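Local coordinates for protein L-threonine 3-dehydrogenase (Clostridioides difficile, PDB 7OL1) that probably catalyses the NAD-dependent oxidation of the hydroxyl group of L-threonine, at residues 151-156 / 254-259; 244-249 / 311-316. All blocks are in the same frame, centred on the assembly; numbering follows the deposited sequence.

Contact 1. Residues 151-156 / 254-259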
loop_
_atom_site.group_PDB
_atom_site.type_symbol
_atom_site.label_atom_id
_atom_site.label_comp_id
_atom_site.label_asym_id
_atom_site.label_seq_id
_atom_site.Cartn_x
_atom_site.Cartn_y
_atom_site.Cartn_z
ATOM N N THR A 151 18.738 -2.515 7.598
ATOM C CA THR A 151 17.272 -2.303 7.560
ATOM C C THR A 151 16.638 -3.670 7.701
ATOM O O THR A 151 16.926 -4.572 6.930
ATOM C CB THR A 151 16.799 -1.594 6.291
ATOM O OG1 THR A 151 17.552 -0.388 6.185
ATOM C CG2 THR A 151 15.323 -1.278 6.325
ATOM N N PRO A 152 15.806 -3.875 8.730
ATOM C CA PRO A 152 15.109 -5.145 8.894
ATOM C C PRO A 152 14.214 -5.516 7.708
ATOM O O PRO A 152 13.894 -4.657 6.936
ATOM C CB PRO A 152 14.184 -4.879 10.078
ATOM C CG PRO A 152 14.874 -3.765 10.829
ATOM C CD PRO A 152 15.462 -2.883 9.758
ATOM N N GLN A 153 13.799 -6.778 7.675
ATOM C CA GLN A 153 12.847 -7.371 6.708
ATOM C C GLN A 153 11.478 -6.733 6.937
ATOM O O GLN A 153 10.897 -6.223 5.949
ATOM C CB GLN A 153 12.844 -8.897 6.871
ATOM C CG GLN A 153 11.794 -9.641 6.053
ATOM C CD GLN A 153 11.833 -9.191 4.620
ATOM O OE1 GLN A 153 12.863 -9.267 3.958
ATOM N NE2 GLN A 153 10.730 -8.611 4.191
ATOM N N ASP A 154 10.970 -6.779 8.168
ATOM C CA ASP A 154 9.680 -6.131 8.542
ATOM C C ASP A 154 10.009 -4.797 9.206
ATOM O O ASP A 154 10.835 -4.798 10.104
ATOM C CB ASP A 154 8.801 -7.033 9.405
ATOM C CG ASP A 154 8.610 -8.420 8.819
ATOM O OD1 ASP A 154 8.373 -8.515 7.602
ATOM O OD2 ASP A 154 8.698 -9.389 9.585
ATOM N N THR A 155 9.456 -3.690 8.712
ATOM C CA THR A 155 9.769 -2.340 9.226
ATOM C C THR A 155 8.832 -1.326 8.583
ATOM O O THR A 155 7.854 -1.711 8.011
ATOM C CB THR A 155 11.260 -2.000 9.050
ATOM O OG1 THR A 155 11.529 -0.701 9.601
ATOM C CG2 THR A 155 11.717 -2.049 7.610
ATOM N N LEU A 156 9.155 -0.063 8.740
ATOM C CA LEU A 156 8.320 1.087 8.379
ATOM C C LEU A 156 8.525 1.283 6.874
ATOM O O LEU A 156 9.713 1.362 6.450
ATOM C CB LEU A 156 8.792 2.250 9.260
ATOM C CG LEU A 156 7.982 3.535 9.203
ATOM C CD1 LEU A 156 7.593 3.966 10.600
ATOM C CD2 LEU A 156 8.742 4.651 8.475
ATOM N N LEU A 254 9.132 -20.681 4.194
ATOM C CA LEU A 254 8.884 -19.256 3.825
ATOM C C LEU A 254 8.028 -18.608 4.911
ATOM O O LEU A 254 6.886 -19.021 5.077
ATOM C CB LEU A 254 8.191 -19.180 2.463
ATOM C CG LEU A 254 9.069 -19.540 1.271
ATOM C CD1 LEU A 254 8.274 -19.487 -0.022
ATOM C CD2 LEU A 254 10.291 -18.634 1.186
ATOM N N ILE A 255 8.574 -17.672 5.666
ATOM C CA ILE A 255 7.760 -16.976 6.692
ATOM C C ILE A 255 7.218 -15.701 6.048
ATOM O O ILE A 255 6.015 -15.441 6.185
ATOM C CB ILE A 255 8.582 -16.723 7.971
ATOM C CG1 ILE A 255 8.819 -18.041 8.724
ATOM C CG2 ILE A 255 7.908 -15.666 8.845
ATOM C CD1 ILE A 255 10.267 -18.291 9.109
ATOM N N HIS A 256 8.115 -14.950 5.422
ATOM C CA HIS A 256 7.852 -13.835 4.478
ATOM C C HIS A 256 7.694 -14.350 3.035
ATOM O O HIS A 256 8.120 -15.479 2.714
ATOM C CB HIS A 256 9.005 -12.835 4.563
ATOM C CG HIS A 256 9.320 -12.413 5.958
ATOM N ND1 HIS A 256 10.220 -13.088 6.736
ATOM C CD2 HIS A 256 8.830 -11.414 6.718
ATOM C CE1 HIS A 256 10.296 -12.503 7.908
ATOM N NE2 HIS A 256 9.447 -11.483 7.928
ATOM N N ARG A 257 7.091 -13.534 2.178
ATOM C CA ARG A 257 6.841 -13.893 0.760
ATOM C C ARG A 257 7.073 -12.641 -0.087
ATOM O O ARG A 257 7.995 -12.674 -0.943
ATOM C CB ARG A 257 5.450 -14.513 0.614
ATOM C CG ARG A 257 5.428 -16.031 0.769
ATOM C CD ARG A 257 4.050 -16.688 0.716
ATOM N NE ARG A 257 4.106 -17.709 -0.325
ATOM C CZ ARG A 257 4.134 -18.994 -0.088
ATOM N NH1 ARG A 257 4.061 -19.431 1.154
ATOM N NH2 ARG A 257 4.210 -19.851 -1.078
ATOM N N ASN A 258 6.327 -11.554 0.150
ATOM C CA ASN A 258 6.403 -10.368 -0.743
ATOM C C ASN A 258 6.746 -9.161 0.107
ATOM O O ASN A 258 5.868 -8.673 0.816
ATOM C CB ASN A 258 5.098 -10.177 -1.541
ATOM C CG ASN A 258 4.769 -11.329 -2.477
ATOM O OD1 ASN A 258 5.305 -11.384 -3.595
ATOM N ND2 ASN A 258 3.887 -12.229 -2.040
ATOM N N ALA A 259 8.000 -8.695 0.081
ATOM C CA ALA A 259 9.123 -9.283 -0.633
ATOM C C ALA A 259 10.394 -9.227 0.228
ATOM O O ALA A 259 10.539 -8.303 1.057
ATOM C CB ALA A 259 9.378 -8.515 -1.910
#

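Contact 2. Residues 244-249 / 311-316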
loop_
_atom_site.group_PDB
_atom_site.type_symbol
_atom_site.label_atom_id
_atom_site.label_comp_id
_atom_site.label_asym_id
_atom_site.label_seq_id
_atom_site.Cartn_x
_atom_site.Cartn_y
_atom_site.Cartn_z
ATOM N N VAL A 244 15.431 -17.189 -9.425
ATOM C CA VAL A 244 15.263 -18.660 -9.611
ATOM C C VAL A 244 15.287 -19.367 -8.251
ATOM O O VAL A 244 14.323 -20.160 -7.956
ATOM C CB VAL A 244 16.336 -19.215 -10.559
ATOM C CG1 VAL A 244 16.078 -20.679 -10.869
ATOM C CG2 VAL A 244 16.405 -18.395 -11.836
ATOM N N ASP A 245 16.342 -19.117 -7.457
ATOM C CA ASP A 245 16.526 -19.762 -6.122
ATOM C C ASP A 245 15.209 -19.601 -5.354
ATOM O O ASP A 245 14.651 -20.649 -4.930
ATOM C CB ASP A 245 17.766 -19.244 -5.378
ATOM C CG ASP A 245 19.113 -19.588 -6.028
ATOM O OD1 ASP A 245 19.190 -20.596 -6.784
ATOM O OD2 ASP A 245 20.088 -18.830 -5.790
ATOM N N LEU A 246 14.657 -18.376 -5.320
ATOM C CA LEU A 246 13.410 -18.078 -4.557
ATOM C C LEU A 246 12.188 -18.703 -5.242
ATOM O O LEU A 246 11.352 -19.283 -4.498
ATOM C CB LEU A 246 13.209 -16.576 -4.311
ATOM C CG LEU A 246 11.848 -16.220 -3.692
ATOM C CD1 LEU A 246 11.585 -17.015 -2.425
ATOM C CD2 LEU A 246 11.695 -14.727 -3.427
ATOM N N ILE A 247 12.031 -18.605 -6.568
ATOM C CA ILE A 247 10.787 -19.149 -7.214
ATOM C C ILE A 247 10.619 -20.632 -6.830
ATOM O O ILE A 247 9.446 -21.049 -6.523
ATOM C CB ILE A 247 10.732 -18.916 -8.745
ATOM C CG1 ILE A 247 10.220 -17.509 -9.076
ATOM C CG2 ILE A 247 9.844 -19.962 -9.399
ATOM C CD1 ILE A 247 10.669 -16.946 -10.404
ATOM N N GLU A 248 11.754 -21.354 -6.807
ATOM C CA GLU A 248 11.854 -22.837 -6.726
ATOM C C GLU A 248 12.109 -23.314 -5.293
ATOM O O GLU A 248 12.065 -24.531 -5.080
ATOM C CB GLU A 248 12.972 -23.331 -7.645
ATOM C CG GLU A 248 12.721 -22.954 -9.092
ATOM C CD GLU A 248 13.349 -23.864 -10.126
ATOM O OE1 GLU A 248 14.598 -23.978 -10.124
ATOM O OE2 GLU A 248 12.590 -24.435 -10.942
ATOM N N ALA A 249 12.356 -22.406 -4.353
ATOM C CA ALA A 249 12.614 -22.748 -2.944
ATOM C C ALA A 249 11.460 -23.568 -2.367
ATOM O O ALA A 249 10.317 -23.430 -2.777
ATOM C CB ALA A 249 12.846 -21.498 -2.143
ATOM N N LYS A 311 17.849 -17.150 5.821
ATOM C CA LYS A 311 17.285 -18.217 6.691
ATOM C C LYS A 311 16.236 -19.023 5.919
ATOM O O LYS A 311 16.188 -20.222 6.133
ATOM C CB LYS A 311 16.778 -17.656 8.029
ATOM C CG LYS A 311 17.872 -17.160 8.976
ATOM C CD LYS A 311 17.361 -16.661 10.320
ATOM C CE LYS A 311 18.125 -15.440 10.792
ATOM N NZ LYS A 311 17.367 -14.644 11.789
ATOM N N GLU A 312 15.425 -18.418 5.044
ATOM C CA GLU A 312 14.136 -19.037 4.612
ATOM C C GLU A 312 14.281 -19.793 3.278
ATOM O O GLU A 312 13.477 -20.713 3.024
ATOM C CB GLU A 312 13.065 -17.954 4.572
ATOM C CG GLU A 312 12.768 -17.337 5.925
ATOM C CD GLU A 312 11.695 -16.260 5.905
ATOM O OE1 GLU A 312 10.631 -16.491 5.261
ATOM O OE2 GLU A 312 11.920 -15.205 6.533
ATOM N N TRP A 313 15.233 -19.419 2.426
ATOM C CA TRP A 313 15.394 -20.032 1.075
ATOM C C TRP A 313 16.855 -19.946 0.629
ATOM O O TRP A 313 17.129 -20.200 -0.555
ATOM C CB TRP A 313 14.440 -19.391 0.036
ATOM C CG TRP A 313 14.445 -17.890 -0.055
ATOM C CD1 TRP A 313 13.691 -17.011 0.686
ATOM C CD2 TRP A 313 15.191 -17.080 -0.977
ATOM N NE1 TRP A 313 13.946 -15.712 0.310
ATOM C CE2 TRP A 313 14.867 -15.731 -0.712
ATOM C CE3 TRP A 313 16.086 -17.352 -2.002
ATOM C CZ2 TRP A 313 15.427 -14.674 -1.422
ATOM C CZ3 TRP A 313 16.614 -16.301 -2.733
ATOM C CH2 TRP A 313 16.294 -14.981 -2.439
ATOM N N ASN A 314 17.760 -19.618 1.548
ATOM C CA ASN A 314 19.215 -19.799 1.344
ATOM C C ASN A 314 19.683 -18.850 0.237
ATOM O O ASN A 314 20.467 -19.265 -0.655
ATOM C CB ASN A 314 19.540 -21.269 1.071
ATOM C CG ASN A 314 21.031 -21.531 1.093
ATOM O OD1 ASN A 314 21.816 -20.735 1.619
ATOM N ND2 ASN A 314 21.437 -22.623 0.478
ATOM N N PHE A 315 19.246 -17.597 0.300
ATOM C CA PHE A 315 19.812 -16.525 -0.555
ATOM C C PHE A 315 21.342 -16.634 -0.493
ATOM O O PHE A 315 21.930 -16.648 0.591
ATOM C CB PHE A 315 19.272 -15.156 -0.143
ATOM C CG PHE A 315 20.015 -13.994 -0.746
ATOM C CD1 PHE A 315 19.987 -13.764 -2.110
ATOM C CD2 PHE A 315 20.713 -13.109 0.056
ATOM C CE1 PHE A 315 20.638 -12.665 -2.658
ATOM C CE2 PHE A 315 21.375 -12.014 -0.487
ATOM C CZ PHE A 315 21.328 -11.786 -1.846
ATOM N N LYS A 316 21.960 -16.750 -1.656
ATOM C CA LYS A 316 23.419 -16.891 -1.848
ATOM C C LYS A 316 23.814 -15.705 -2.722
ATOM O O LYS A 316 22.945 -14.908 -3.007
ATOM C CB LYS A 316 23.629 -18.313 -2.378
ATOM C CG LYS A 316 25.022 -18.764 -2.833
ATOM C CD LYS A 316 25.009 -20.224 -3.315
ATOM C CE LYS A 316 23.779 -20.976 -2.816
ATOM N NZ LYS A 316 23.796 -22.425 -3.120
#

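Contact 1. Residues 151-156 / 254-259
The imidazole of His256 is sandwiched between Gln153 CG, centred over one face, and Ile255 CG2, which lies nearer the rim of the opposite face, while the carboxylate of Asp154 meets the ring at its edge. Gln153 CG sits 3.5 Å from the centroid of the His256 ring, only 10° off the ring normal, a CH-pi contact. At the edge, His256 NE2 donates to Asp154 OD2 over 2.8 Å. The acceptor lies practically in the imidazole plane, but the N-H reaches OD2 on its syn side, 25° out of the carboxylate plane.

Gln153 does double duty. With CG anti to the backbone N (chi1 173°) and a bend at chi2, its chain crosses the imidazole and then brings its amide up to the carbonyl of Ala259. There Gln153 NE2 donates to Ala259 O at 3.2 Å, approaching from above the carbonyl plane. Gln153 OE1 accepts from the backbone N of Asn261, so both ends of the amide are used and its flip is fixed. The ring of His256 is likewise gripped at both nitrogens, since ND1 bonds to Glu312. Lying between two carboxylates, the imidazole would probably favour its doubly protonated form.

The arrangement ties two loops of the Rossmann-type fold together: loop 151-156 lies between strand 132-138 and helix 162-181, and loop 254-259 leads from helix 236-248 into strand 260-261. Leu156 of the second subunit packs on Asp154, and Arg158 of that subunit donates from NH2 to Asn258 O, placing the contact beside the dimer interface. Helix 307-313 borders it through Ser308, which touches Gln153 and His256, and strand 184-194 through Arg189, packed against Ala259.

Contact 2. Residues 244-249 / 311-316
Trp313 holds CG between its backbone N and carbonyl carbon (chi1 51°), and the indole presents a face to helix 236-248. Leu246 answers by swinging CG away from its own N, beside the carbonyl carbon (chi1 172°), which lays its side chain across that face. Its CD1 lies 3.7 Å from the centroid of the five-membered ring of Trp313 and 4° off the normal, a CH-pi contact. Leu246 CB covers the six-membered ring, with 3.8 Å to Trp313 CE3, so one leucine spans both rings. Phe315 CB, from the same segment as the indole, packs against the opposite face.

The contact joins the last turn of helix 236-248 to the end of helix 307-313, where Asn314 leaves helical geometry with positive phi. Helix 236-248 packs on the central sheet of the Rossmann-type fold through Leu246, which touches Phe134 on strand 132-138 and Phe260 on strand 260-261. The end of helix 307-313 reaches the same strand 260-261, where Phe260 meets the Trp313 ring edge-to-face.

At the margins, Asp245 CB comes to 4.1 Å from Trp313 CZ3, near the plane of the indole at its edge. Ala249 CB approaches Trp313 CB to 3.4 Å, where the backbones run nearest each other. The carbonyls of Leu246 and Ala249 both accept hydrogen bonds from Arg186 NH1, which holds the helix end against strand 184-194.

How the contacts relate
Contacts 1 and 2 have centres 14 Å apart, and their segments alternate along the chain: 151-156, 244-249, 254-259, 311-316. Only a few residues separate the end of helix 236-248 in contact 2 from the loop in contact 1. Glu312, one residue before the indole of contact 2, is the partner of contact 1's histidine and so bridges the two sites, while Leu254 CD2 packs 3.8 Å from Trp313 CD1. Helix 307-313, late in the chain, is thereby joined to the connection entering strand 260-261 of the central sheet. Contact 1 reaches the second subunit, whereas contact 2 is buried within its own chain.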